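Local structure of extracellular solute-binding protein (Bordetella parapertussis, 3PU5) at residues A[86-91]-A[258-263]; A[110-115]-A[293-298]; A[139-144]-A[207-212]. The protein probably binds a small solute outside the cytoplasmic membrane, perhaps a polyamine, and hands it to a transporter, as related periplasmic binding proteins do. All blocks are in the same frame, centred on the assembly; numbering follows the deposited sequence.

Contact 1. Residues A[86-91]-A[258-263]; sequences SVPSLA and FMNYAL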
loop_
_atom_site.group_PDB
_atom_site.type_symbol
_atom_site.label_atom_id
_atom_site.label_comp_id
_atom_site.label_asym_id
_atom_site.label_seq_id
_atom_site.Cartn_x
_atom_site.Cartn_y
_atom_site.Cartn_z
ATOM N N SER A 86 7.699 12.407 -20.964
ATOM C CA SER A 86 8.992 11.911 -20.510
ATOM C C SER A 86 8.940 10.471 -19.982
ATOM O O SER A 86 9.937 9.758 -20.006
ATOM C CB SER A 86 9.568 12.842 -19.445
ATOM O OG SER A 86 8.628 13.076 -18.412
ATOM N N VAL A 87 7.777 10.061 -19.492
ATOM C CA VAL A 87 7.594 8.720 -18.951
ATOM C C VAL A 87 6.269 8.186 -19.497
ATOM O O VAL A 87 5.242 8.265 -18.832
ATOM C CB VAL A 87 7.587 8.720 -17.386
ATOM C CG1 VAL A 87 7.500 7.295 -16.830
ATOM C CG2 VAL A 87 8.824 9.436 -16.831
ATOM N N PRO A 88 6.293 7.656 -20.728
ATOM C CA PRO A 88 5.083 7.244 -21.452
ATOM C C PRO A 88 4.166 6.326 -20.648
ATOM O O PRO A 88 2.955 6.423 -20.781
ATOM C CB PRO A 88 5.649 6.517 -22.679
ATOM C CG PRO A 88 6.981 7.156 -22.899
ATOM C CD PRO A 88 7.515 7.446 -21.528
ATOM N N SER A 89 4.730 5.455 -19.817
ATOM C CA SER A 89 3.916 4.554 -18.993
ATOM C C SER A 89 2.897 5.287 -18.117
ATOM O O SER A 89 1.848 4.727 -17.776
ATOM C CB SER A 89 4.799 3.655 -18.124
ATOM O OG SER A 89 5.465 2.681 -18.909
ATOM N N LEU A 90 3.198 6.529 -17.744
ATOM C CA LEU A 90 2.278 7.281 -16.887
ATOM C C LEU A 90 0.894 7.432 -17.527
ATOM O O LEU A 90 -0.104 7.643 -16.831
ATOM C CB LEU A 90 2.856 8.654 -16.532
ATOM C CG LEU A 90 4.018 8.663 -15.537
ATOM C CD1 LEU A 90 4.583 10.079 -15.353
ATOM C CD2 LEU A 90 3.582 8.075 -14.192
ATOM N N ALA A 91 0.832 7.316 -18.851
ATOM C CA ALA A 91 -0.452 7.412 -19.546
ATOM C C ALA A 91 -1.364 6.243 -19.187
ATOM O O ALA A 91 -2.586 6.350 -19.286
ATOM C CB ALA A 91 -0.249 7.492 -21.061
ATOM N N PHE A 258 14.261 4.224 -16.437
ATOM C CA PHE A 258 13.959 3.150 -15.495
ATOM C C PHE A 258 12.505 3.228 -15.011
ATOM O O PHE A 258 11.789 2.216 -14.969
ATOM C CB PHE A 258 14.912 3.156 -14.288
ATOM C CG PHE A 258 14.557 2.125 -13.260
ATOM C CD1 PHE A 258 14.892 0.792 -13.452
ATOM C CD2 PHE A 258 13.830 2.471 -12.128
ATOM C CE1 PHE A 258 14.524 -0.179 -12.515
ATOM C CE2 PHE A 258 13.469 1.508 -11.183
ATOM C CZ PHE A 258 13.814 0.184 -11.378
HETATM N N MSE A 259 12.066 4.423 -14.632
HETATM C CA MSE A 259 10.702 4.575 -14.136
HETATM C C MSE A 259 9.703 4.150 -15.212
HETATM O O MSE A 259 8.713 3.481 -14.931
HETATM C CB MSE A 259 10.446 6.018 -13.719
HETATM C CG MSE A 259 9.089 6.256 -13.084
HETATM SE SE MSE A 259 8.985 8.082 -12.348
HETATM C CE MSE A 259 7.153 8.006 -11.654
ATOM N N ASN A 260 9.975 4.532 -16.453
ATOM C CA ASN A 260 9.101 4.148 -17.546
ATOM C C ASN A 260 8.990 2.635 -17.663
ATOM O O ASN A 260 7.910 2.105 -17.905
ATOM C CB ASN A 260 9.608 4.711 -18.864
ATOM C CG ASN A 260 8.658 4.438 -20.002
ATOM O OD1 ASN A 260 7.479 4.790 -19.932
ATOM N ND2 ASN A 260 9.157 3.794 -21.051
ATOM N N TYR A 261 10.114 1.943 -17.499
ATOM C CA TYR A 261 10.094 0.487 -17.551
ATOM C C TYR A 261 9.348 -0.096 -16.346
ATOM O O TYR A 261 8.514 -0.983 -16.499
ATOM C CB TYR A 261 11.507 -0.113 -17.672
ATOM C CG TYR A 261 11.453 -1.620 -17.781
ATOM C CD1 TYR A 261 11.717 -2.419 -16.684
ATOM C CD2 TYR A 261 11.059 -2.237 -18.966
ATOM C CE1 TYR A 261 11.630 -3.798 -16.767
ATOM C CE2 TYR A 261 10.970 -3.611 -19.061
ATOM C CZ TYR A 261 11.255 -4.385 -17.957
ATOM O OH TYR A 261 11.161 -5.750 -18.026
ATOM N N ALA A 262 9.630 0.430 -15.157
ATOM C CA ALA A 262 9.076 -0.124 -13.917
ATOM C C ALA A 262 7.562 -0.013 -13.879
ATOM O O ALA A 262 6.875 -0.843 -13.281
ATOM C CB ALA A 262 9.694 0.575 -12.686
ATOM N N LEU A 263 7.048 1.031 -14.513
ATOM C CA LEU A 263 5.617 1.296 -14.528
ATOM C C LEU A 263 4.970 0.696 -15.768
ATOM O O LEU A 263 3.749 0.788 -15.946
ATOM C CB LEU A 263 5.354 2.813 -14.474
ATOM C CG LEU A 263 5.763 3.516 -13.171
ATOM C CD1 LEU A 263 5.548 5.036 -13.243
ATOM C CD2 LEU A 263 5.005 2.917 -12.001
#

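Contact 2. Residues A[110-115]-A[293-298]; sequences YSSVGI and RLPSID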
loop_
_atom_site.group_PDB
_atom_site.type_symbol
_atom_site.label_atom_id
_atom_site.label_comp_id
_atom_site.label_asym_id
_atom_site.label_seq_id
_atom_site.Cartn_x
_atom_site.Cartn_y
_atom_site.Cartn_z
ATOM N N TYR A 110 0.222 -1.490 -5.479
ATOM C CA TYR A 110 -0.691 -1.249 -4.367
ATOM C C TYR A 110 -1.035 -2.560 -3.649
ATOM O O TYR A 110 -1.240 -3.594 -4.285
ATOM C CB TYR A 110 -1.941 -0.436 -4.801
ATOM C CG TYR A 110 -2.883 -1.136 -5.761
ATOM C CD1 TYR A 110 -3.871 -1.987 -5.291
ATOM C CD2 TYR A 110 -2.791 -0.936 -7.143
ATOM C CE1 TYR A 110 -4.733 -2.627 -6.159
ATOM C CE2 TYR A 110 -3.650 -1.585 -8.019
ATOM C CZ TYR A 110 -4.613 -2.431 -7.521
ATOM O OH TYR A 110 -5.475 -3.087 -8.371
ATOM N N SER A 111 -1.019 -2.522 -2.321
ATOM C CA SER A 111 -1.562 -3.616 -1.516
ATOM C C SER A 111 -2.826 -3.102 -0.851
ATOM O O SER A 111 -2.913 -1.912 -0.531
ATOM C CB SER A 111 -0.552 -4.114 -0.475
ATOM O OG SER A 111 -0.278 -3.120 0.490
ATOM N N SER A 112 -3.808 -3.985 -0.659
ATOM C CA SER A 112 -5.164 -3.556 -0.320
ATOM C C SER A 112 -5.695 -4.157 0.971
ATOM O O SER A 112 -5.707 -5.381 1.134
ATOM C CB SER A 112 -6.135 -3.920 -1.453
ATOM O OG SER A 112 -5.702 -3.369 -2.673
ATOM N N VAL A 113 -6.151 -3.295 1.875
ATOM C CA VAL A 113 -6.823 -3.755 3.077
ATOM C C VAL A 113 -8.293 -4.029 2.783
ATOM O O VAL A 113 -9.030 -3.143 2.330
ATOM C CB VAL A 113 -6.705 -2.752 4.236
ATOM C CG1 VAL A 113 -7.407 -3.306 5.484
ATOM C CG2 VAL A 113 -5.234 -2.466 4.537
ATOM N N GLY A 114 -8.700 -5.273 3.016
ATOM C CA GLY A 114 -10.087 -5.657 2.912
ATOM C C GLY A 114 -10.466 -6.316 4.221
ATOM O O GLY A 114 -9.921 -5.971 5.274
ATOM N N ILE A 115 -11.385 -7.272 4.152
ATOM C CA ILE A 115 -11.833 -7.991 5.342
ATOM C C ILE A 115 -11.460 -9.468 5.230
ATOM O O ILE A 115 -11.921 -10.162 4.317
ATOM C CB ILE A 115 -13.345 -7.855 5.520
ATOM C CG1 ILE A 115 -13.727 -6.372 5.598
ATOM C CG2 ILE A 115 -13.820 -8.617 6.771
ATOM C CD1 ILE A 115 -15.091 -6.049 4.999
ATOM N N ARG A 293 -9.429 -12.653 -7.857
ATOM C CA ARG A 293 -9.519 -12.203 -6.465
ATOM C C ARG A 293 -8.867 -10.853 -6.145
ATOM O O ARG A 293 -9.311 -10.148 -5.235
ATOM C CB ARG A 293 -9.039 -13.300 -5.500
ATOM C CG ARG A 293 -7.716 -13.933 -5.870
ATOM C CD ARG A 293 -7.448 -15.167 -5.028
ATOM N NE ARG A 293 -6.159 -15.761 -5.368
ATOM C CZ ARG A 293 -5.501 -16.635 -4.612
ATOM N NH1 ARG A 293 -6.001 -17.026 -3.449
ATOM N NH2 ARG A 293 -4.331 -17.113 -5.021
ATOM N N LEU A 294 -7.818 -10.498 -6.876
ATOM C CA LEU A 294 -7.209 -9.193 -6.714
ATOM C C LEU A 294 -8.258 -8.114 -6.943
ATOM O O LEU A 294 -8.990 -8.162 -7.929
ATOM C CB LEU A 294 -6.079 -9.017 -7.716
ATOM C CG LEU A 294 -5.114 -7.887 -7.381
ATOM C CD1 LEU A 294 -4.224 -8.336 -6.247
ATOM C CD2 LEU A 294 -4.293 -7.530 -8.609
ATOM N N PRO A 295 -8.342 -7.133 -6.031
ATOM C CA PRO A 295 -9.350 -6.076 -6.226
ATOM C C PRO A 295 -9.013 -5.243 -7.461
ATOM O O PRO A 295 -7.838 -4.990 -7.736
ATOM C CB PRO A 295 -9.212 -5.216 -4.957
ATOM C CG PRO A 295 -7.759 -5.450 -4.523
ATOM C CD PRO A 295 -7.552 -6.924 -4.800
ATOM N N SER A 296 -10.045 -4.828 -8.186
ATOM C CA SER A 296 -9.886 -4.090 -9.431
ATOM C C SER A 296 -9.149 -2.767 -9.235
ATOM O O SER A 296 -9.374 -2.051 -8.263
ATOM C CB SER A 296 -11.262 -3.815 -10.051
ATOM O OG SER A 296 -11.124 -3.048 -11.230
ATOM N N ILE A 297 -8.289 -2.442 -10.191
ATOM C CA ILE A 297 -7.522 -1.208 -10.162
ATOM C C ILE A 297 -8.461 -0.005 -10.071
ATOM O O ILE A 297 -8.131 1.007 -9.443
ATOM C CB ILE A 297 -6.594 -1.100 -11.404
ATOM C CG1 ILE A 297 -5.640 0.093 -11.296
ATOM C CG2 ILE A 297 -7.408 -1.033 -12.699
ATOM C CD1 ILE A 297 -4.619 0.138 -12.437
ATOM N N ASP A 298 -9.645 -0.136 -10.665
ATOM C CA ASP A 298 -10.606 0.960 -10.700
ATOM C C ASP A 298 -11.389 1.109 -9.409
ATOM O O ASP A 298 -11.901 2.178 -9.124
ATOM C CB ASP A 298 -11.587 0.762 -11.862
ATOM C CG ASP A 298 -10.883 0.667 -13.195
ATOM O OD1 ASP A 298 -11.190 -0.266 -13.974
ATOM O OD2 ASP A 298 -10.001 1.518 -13.449
#

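Contact 3. Residues A[139-144]-A[207-212]; sequences GEFGKQ and GAIGPG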
loop_
_atom_site.group_PDB
_atom_site.type_symbol
_atom_site.label_atom_id
_atom_site.label_comp_id
_atom_site.label_asym_id
_atom_site.label_seq_id
_atom_site.Cartn_x
_atom_site.Cartn_y
_atom_site.Cartn_z
ATOM N N GLY A 139 -23.004 -8.202 17.712
ATOM C CA GLY A 139 -22.452 -9.285 18.507
ATOM C C GLY A 139 -22.448 -10.618 17.787
ATOM O O GLY A 139 -22.238 -11.663 18.403
ATOM N N GLU A 140 -22.675 -10.583 16.478
ATOM C CA GLU A 140 -22.755 -11.808 15.687
ATOM C C GLU A 140 -21.445 -12.595 15.589
ATOM O O GLU A 140 -21.460 -13.799 15.337
ATOM C CB GLU A 140 -23.298 -11.511 14.285
ATOM C CG GLU A 140 -24.691 -10.895 14.281
ATOM C CD GLU A 140 -25.250 -10.763 12.869
ATOM O OE1 GLU A 140 -24.708 -11.430 11.958
ATOM O OE2 GLU A 140 -26.220 -9.996 12.674
ATOM N N PHE A 141 -20.312 -11.922 15.775
ATOM C CA PHE A 141 -19.029 -12.607 15.730
ATOM C C PHE A 141 -18.478 -12.847 17.138
ATOM O O PHE A 141 -17.332 -13.264 17.297
ATOM C CB PHE A 141 -18.009 -11.814 14.885
ATOM C CG PHE A 141 -18.537 -11.374 13.537
ATOM C CD1 PHE A 141 -19.176 -12.281 12.698
ATOM C CD2 PHE A 141 -18.390 -10.057 13.110
ATOM C CE1 PHE A 141 -19.662 -11.885 11.454
ATOM C CE2 PHE A 141 -18.870 -9.650 11.865
ATOM C CZ PHE A 141 -19.502 -10.568 11.033
ATOM N N GLY A 142 -19.287 -12.582 18.162
ATOM C CA GLY A 142 -18.810 -12.712 19.526
ATOM C C GLY A 142 -17.665 -11.745 19.776
ATOM O O GLY A 142 -17.660 -10.632 19.257
ATOM N N LYS A 143 -16.693 -12.155 20.578
ATOM C CA LYS A 143 -15.538 -11.306 20.825
ATOM C C LYS A 143 -14.332 -11.819 20.044
ATOM O O LYS A 143 -13.234 -11.955 20.579
ATOM C CB LYS A 143 -15.234 -11.225 22.327
ATOM C CG LYS A 143 -14.355 -10.035 22.715
ATOM C CD LYS A 143 -14.160 -9.971 24.226
ATOM C CE LYS A 143 -12.927 -9.160 24.577
ATOM N NZ LYS A 143 -13.120 -7.701 24.365
ATOM N N GLN A 144 -14.536 -12.088 18.760
ATOM C CA GLN A 144 -13.506 -12.727 17.950
ATOM C C GLN A 144 -13.060 -11.853 16.787
ATOM O O GLN A 144 -12.532 -12.338 15.784
ATOM C CB GLN A 144 -14.010 -14.084 17.472
ATOM C CG GLN A 144 -14.336 -15.000 18.659
ATOM C CD GLN A 144 -15.185 -16.196 18.282
ATOM O OE1 GLN A 144 -14.948 -16.845 17.268
ATOM N NE2 GLN A 144 -16.175 -16.505 19.117
ATOM N N GLY A 207 -8.846 -15.628 16.085
ATOM C CA GLY A 207 -9.696 -14.604 15.514
ATOM C C GLY A 207 -10.610 -15.168 14.443
ATOM O O GLY A 207 -10.286 -16.182 13.817
ATOM N N ALA A 208 -11.757 -14.524 14.237
ATOM C CA ALA A 208 -12.715 -14.989 13.237
ATOM C C ALA A 208 -12.752 -14.064 12.026
ATOM O O ALA A 208 -12.992 -14.510 10.910
ATOM C CB ALA A 208 -14.111 -15.120 13.851
ATOM N N ILE A 209 -12.501 -12.775 12.254
ATOM C CA ILE A 209 -12.646 -11.773 11.209
ATOM C C ILE A 209 -11.981 -10.457 11.618
ATOM O O ILE A 209 -11.859 -10.152 12.801
ATOM C CB ILE A 209 -14.148 -11.548 10.914
ATOM C CG1 ILE A 209 -14.366 -10.651 9.689
ATOM C CG2 ILE A 209 -14.877 -10.995 12.149
ATOM C CD1 ILE A 209 -15.788 -10.709 9.165
ATOM N N GLY A 210 -11.549 -9.681 10.636
ATOM C CA GLY A 210 -10.948 -8.390 10.892
ATOM C C GLY A 210 -10.261 -7.927 9.628
ATOM O O GLY A 210 -10.247 -8.659 8.639
ATOM N N PRO A 211 -9.701 -6.706 9.640
ATOM C CA PRO A 211 -9.030 -6.196 8.436
ATOM C C PRO A 211 -7.758 -6.981 8.112
ATOM O O PRO A 211 -7.021 -7.358 9.024
ATOM C CB PRO A 211 -8.701 -4.740 8.802
ATOM C CG PRO A 211 -9.685 -4.394 9.929
ATOM C CD PRO A 211 -9.794 -5.687 10.699
ATOM N N GLY A 212 -7.522 -7.226 6.826
ATOM C CA GLY A 212 -6.361 -7.971 6.383
ATOM C C GLY A 212 -5.988 -7.609 4.955
ATOM O O GLY A 212 -6.794 -7.029 4.211
#

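Contact 1. Residues A[86-91]-A[258-263]
Val-87 and Asn-260 bring the two backbones together, their CA atoms 5.0 Å apart, where the start of the 3-10 turn 88-91 lies against the last turn of helix 252-262. The Asn-260 side chain carries the polar part. CG is anti to the backbone N (chi1 -175°), which carries the amide group off the helix toward 86-91; the second torsion then turns OD1 to Ser-89. Asn-260 OD1 accepts a hydrogen bond from Ser-89 N, 2.8 Å away. This bond is straight: N-H...O is 160°, and the donor lies nearly along the C=O axis (177°). Pro-88 crosses the asparagine at about a right angle, with Pro-88 CD 3.1 Å from Asn-260 OD1. Ser-89 OG is 2.7 Å from Asn-260 O and 3.1 Å from Asn-260 OD1, so its single proton could serve either. Beside this polar cluster the contact turns apolar. Val-87 CG1 presses on the helix backbone, 3.6 Å from Asn-260 CA, and Leu-90 CD2 meets Leu-263 CD1 at 3.7 Å. Asn-260 thus presents both its side-chain and its backbone oxygen to Ser-89: the polar link depends on one residue of each segment, with apolar contacts of Val-87, Leu-90, selenomethionine Met-259 and Leu-263 beside it.

Contact 2. Residues A[110-115]-A[293-298]
Tyr-110, just before strand 111-117, reaches across to Pro-295 and Ile-297, where the loop between helices 265-275 and 305-322 passes by. The backbones stay well separated, with Ser-112 CA and Pro-295 CA 7.7 Å apart, so side chains, chiefly the tyrosine, span the gap to the loop backbone. Tyr-110 CG sits in the crowded position between backbone N and carbonyl carbon (chi1 66°), and the ring points its hydroxyl at the loop. There Tyr-110 OH donates to Pro-295 O at 3.1 Å. The C=O...donor angle is 154° and the donor is tilted 21° from the carbonyl plane; Pro-295 O lies at the edge of the Tyr-110 ring, near its plane. Tyr-110 OH is also 3.3 Å from Ile-297 CA. Ile-297 has CG1 anti to its backbone N; its side chain crosses the tyrosine at about a right angle, with Ile-297 CG1 4.2 Å from Tyr-110 CE2. On the strand, Ser-112 OG lies in the plane of the Tyr-110 ring, at its edge, and touches Pro-295 CG at 3.5 Å, while its hydroxyl hydrogen-bonds Ser-239. Phe-97 also meets the tyrosine ring. Chemically, one phenol hydrogen bond of moderate length links the loop to the residue that leads into strand 111-117, satisfying a proline carbonyl, while proline and isoleucine carbons lie loosely against its ring.

Contact 3. Residues A[139-144]-A[207-212]
Gly-207 and Gln-144 have the nearest CA atoms, 4.9 Å apart, and Gly-207 CA lies 3.6 Å from Gln-144 O. The next residue, Ala-208, makes the polar link: Ala-208 N donates to Gln-144 O over 2.8 Å, with an N-H...O angle of 173° and the donor in the carbonyl plane. Its methyl faces the same residue, Ala-208 CB lying 3.8 Å from Gln-144 CB, so one glutamine offers both a carbonyl and an aliphatic surface. Gln-144 OE1 also touches that methyl. Ile-209 opens strand 209-213 and carries the apolar half. Its CG2 sits over one face of the Phe-141 ring, 4.2 Å from the centroid and 27° off the ring normal, a CH-pi contact displaced toward Phe-141 CG and CD2. CD1 of Ile-209 comes to 4.2 Å from Phe-141 CZ, and the two methyls span the ring from its root to its tip. Phe-141 CG is anti to the carbonyl carbon (chi1 -49°), which sends the ring toward Ile-209, and the second torsion turns its face to the isoleucine; Ile-122, Val-126, Arg-135 and Thr-136 pack around the same ring. From Gly-210 onward the strand leaves this loop: Gly-210 bonds through its backbone to Ala-116, Pro-211 packs on Val-113 and Phe-147, and Gly-212 pairs with Gly-114. Gly-139, just beyond helix 129-138, closes it in a Schellman motif at positive phi, and a type I turn from Gly-139 to Gly-142 brings Phe-141 inward. A helix closed by a Schellman motif and leading through a turn into strand 145-148 is a helix-to-strand connection, here packed against the start of a neighbouring strand in an alpha/beta lobe of the periplasmic binding protein fold.

In the fold
Followed from the N terminus, the chain opens contact 1 at 86-91, contact 2 at 110-115 and contact 3 at 139-144. Contact 3 closes first, at 207-212, and so lies within the spans of both others. Contact 1 then closes at 258-263 and contact 2 at 293-298, so these two cross. Contact 1 ties a loop to helix 252-262, its centre about 42 Å from that of contact 3, across the chain's centre. Contact 2, about 10 Å from that centre, brings the late loop back to strand 111-117. Contact 3 joins the connection between helix 129-138 and strand 145-148 to the start of strand 209-213, the antiparallel neighbour of 111-117 in the sheet.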